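Local coordinates for octaprenyl-diphosphate synthase (Bacteroides thetaiotaomicron, PDB 3RMG), which probably acts as a magnesium-dependent prenyltransferase of the FPP/GGPP synthase family, lengthening isoprenoid diphosphate chains, at residues D168-K172 / K173-L177. Numbering follows the deposited sequence.
Sequences DVIRK and KTAAL
The peptide carbonyl of Ile170 accepts two backbone hydrogen bonds on its opposite faces, from Lys173, at the break in the helix, and Ala175, in the next helix. Lys173 N stands well above the carbonyl plane, 67° out of it, 3.0 Å from Ile170 O. From the other face Ala175 N reaches Ile170 O at 3.0 Å, tilted 32° from the plane and more nearly in line with the C=O bond. Two donors thus grip one oxygen and tie the last turn of helix 163-172 to the first turn of helix 174-188. Alongside them, the CB of Ala175 lies 3.4 Å from Ile170 O and 3.9 Å from Ile170 CG2; that methyl branch is set anti to the backbone N, which carries it beside the carbonyl and toward the alanine. The Ala176 methyl rests against the next carbonyl, its CB 3.2 Å from Arg171 O. The CB of Lys173 lies beyond the oxygen end of the Val169 carbonyl, 3.5 Å from Val169 O. Outward, Ile170, Arg171 and Ala175 touch helix 193-217, where Thr174 OG1 is hydrogen-bonded to Gln211, while Val169, Lys173 and Ala176 meet helix 132-154. The backbone of Lys173 leaves the helical range, and Ile170 O takes i+3 and i+5 donors instead of Thr174 N: an interruption between consecutive helices, Lys173 N-capping the second, in the all-alpha isoprenoid synthase fold.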
ATOM      1  N   ASP A 168       7.285 -12.985  20.093  1.00 47.90           N
ATOM      2  CA  ASP A 168       6.022 -12.430  19.661  1.00 51.76           C
ATOM      3  C   ASP A 168       6.217 -11.512  18.465  1.00 50.45           C
ATOM      4  O   ASP A 168       5.448 -11.555  17.516  1.00 56.47           O
ATOM      5  CB  ASP A 168       5.352 -11.668  20.799  1.00 52.71           C
ATOM      6  CG  ASP A 168       3.919 -11.329  20.489  1.00 70.25           C
ATOM      7  OD1 ASP A 168       3.173 -12.248  20.083  1.00 86.39           O
ATOM      8  OD2 ASP A 168       3.537 -10.148  20.640  1.00 82.66           O
ATOM      9  N   VAL A 169       7.244 -10.674  18.517  1.00 48.74           N
ATOM     10  CA  VAL A 169       7.529  -9.738  17.434  1.00 44.94           C
ATOM     11  C   VAL A 169       7.923 -10.459  16.144  1.00 44.26           C
ATOM     12  O   VAL A 169       7.456 -10.113  15.055  1.00 43.26           O
ATOM     13  CB  VAL A 169       8.683  -8.783  17.813  1.00 53.06           C
ATOM     14  CG1 VAL A 169       9.065  -7.902  16.616  1.00 49.76           C
ATOM     15  CG2 VAL A 169       8.313  -7.941  19.042  1.00 51.75           C
ATOM     16  N   ILE A 170       8.811 -11.441  16.269  1.00 41.22           N
ATOM     17  CA  ILE A 170       9.159 -12.292  15.138  1.00 46.40           C
ATOM     18  C   ILE A 170       7.916 -12.996  14.539  1.00 43.92           C
ATOM     19  O   ILE A 170       7.716 -12.998  13.324  1.00 41.58           O
ATOM     20  CB  ILE A 170      10.194 -13.343  15.554  1.00 47.30           C
ATOM     21  CG1 ILE A 170      11.513 -12.667  15.947  1.00 45.83           C
ATOM     22  CG2 ILE A 170      10.410 -14.345  14.432  1.00 43.23           C
ATOM     23  CD1 ILE A 170      12.542 -13.646  16.563  1.00 43.14           C
ATOM     24  N   ARG A 171       7.065 -13.550  15.373  1.00 40.01           N
ATOM     25  CA  ARG A 171       5.885 -14.229  14.893  1.00 46.84           C
ATOM     26  C   ARG A 171       4.977 -13.289  14.155  1.00 47.41           C
ATOM     27  O   ARG A 171       4.278 -13.685  13.269  1.00 47.91           O
ATOM     28  CB  ARG A 171       5.159 -14.969  16.004  1.00 37.22           C
ATOM     29  CG  ARG A 171       5.804 -16.265  16.335  1.00 41.91           C
ATOM     30  CD  ARG A 171       4.994 -17.128  17.234  1.00 48.74           C
ATOM     31  NE  ARG A 171       5.318 -16.910  18.623  1.00 65.98           N
ATOM     32  CZ  ARG A 171       6.231 -17.573  19.313  1.00 63.56           C
ATOM     33  NH1 ARG A 171       6.441 -17.213  20.555  1.00 66.55           N
ATOM     34  NH2 ARG A 171       6.685 -18.741  18.906  1.00 54.47           N
ATOM     35  N   LYS A 172       4.977 -12.033  14.557  1.00 51.36           N
ATOM     36  CA  LYS A 172       4.154 -11.037  13.913  1.00 53.68           C
ATOM     37  C   LYS A 172       4.752 -10.413  12.684  1.00 50.67           C
ATOM     38  O   LYS A 172       4.094  -9.699  11.995  1.00 51.83           O
ATOM     39  CB  LYS A 172       3.762  -9.968  14.899  1.00 53.98           C
ATOM     40  CG  LYS A 172       2.594 -10.376  15.714  1.00 57.13           C
ATOM     41  CD  LYS A 172       2.719  -9.895  17.113  1.00 70.22           C
ATOM     42  CE  LYS A 172       1.686 -10.517  17.997  1.00 71.56           C
ATOM     43  NZ  LYS A 172       0.415  -9.787  17.882  1.00 82.66           N
ATOM     44  N   LYS A 173       6.013 -10.672  12.421  1.00 50.28           N
ATOM     45  CA  LYS A 173       6.634 -10.095  11.259  1.00 48.42           C
ATOM     46  C   LYS A 173       7.328 -11.058  10.305  1.00 47.90           C
ATOM     47  O   LYS A 173       6.728 -11.559   9.405  1.00 45.18           O
ATOM     48  CB  LYS A 173       7.591  -9.014  11.702  1.00 54.15           C
ATOM     49  CG  LYS A 173       8.022  -8.068  10.632  1.00 63.43           C
ATOM     50  CD  LYS A 173       8.944  -7.035  11.232  1.00 73.71           C
ATOM     51  CE  LYS A 173       9.847  -6.408  10.207  1.00 71.46           C
ATOM     52  NZ  LYS A 173      11.139  -6.081  10.808  1.00 74.33           N
ATOM     53  N   THR A 174       8.598 -11.334  10.517  1.00 42.80           N
ATOM     54  CA  THR A 174       9.307 -12.201   9.607  1.00 44.74           C
ATOM     55  C   THR A 174       8.753 -13.584   9.513  1.00 42.08           C
ATOM     56  O   THR A 174       8.598 -14.092   8.452  1.00 46.60           O
ATOM     57  CB  THR A 174      10.769 -12.292   9.956  1.00 44.55           C
ATOM     58  OG1 THR A 174      11.408 -11.149   9.445  1.00 52.25           O
ATOM     59  CG2 THR A 174      11.401 -13.456   9.303  1.00 42.16           C
ATOM     60  N   ALA A 175       8.429 -14.178  10.630  1.00 35.88           N
ATOM     61  CA  ALA A 175       7.870 -15.521  10.651  1.00 36.24           C
ATOM     62  C   ALA A 175       6.439 -15.513  10.135  1.00 38.54           C
ATOM     63  O   ALA A 175       5.950 -16.525   9.605  1.00 41.28           O
ATOM     64  CB  ALA A 175       7.947 -16.116  12.056  1.00 35.12           C
ATOM     65  N   ALA A 176       5.763 -14.370  10.276  1.00 41.75           N
ATOM     66  CA  ALA A 176       4.408 -14.236   9.746  1.00 36.50           C
ATOM     67  C   ALA A 176       4.451 -14.332   8.232  1.00 37.36           C
ATOM     68  O   ALA A 176       3.572 -14.935   7.624  1.00 40.76           O
ATOM     69  CB  ALA A 176       3.769 -12.938  10.187  1.00 35.88           C
ATOM     70  N   LEU A 177       5.494 -13.762   7.630  1.00 37.46           N
ATOM     71  CA  LEU A 177       5.665 -13.835   6.181  1.00 40.90           C
ATOM     72  C   LEU A 177       5.972 -15.267   5.723  1.00 43.43           C
ATOM     73  O   LEU A 177       5.344 -15.773   4.788  1.00 43.36           O
ATOM     74  CB  LEU A 177       6.776 -12.889   5.715  1.00 43.45           C
ATOM     75  CG  LEU A 177       7.035 -12.824   4.204  1.00 54.04           C
ATOM     76  CD1 LEU A 177       5.763 -12.489   3.431  1.00 46.17           C
ATOM     77  CD2 LEU A 177       8.135 -11.806   3.891  1.00 58.41           C
TER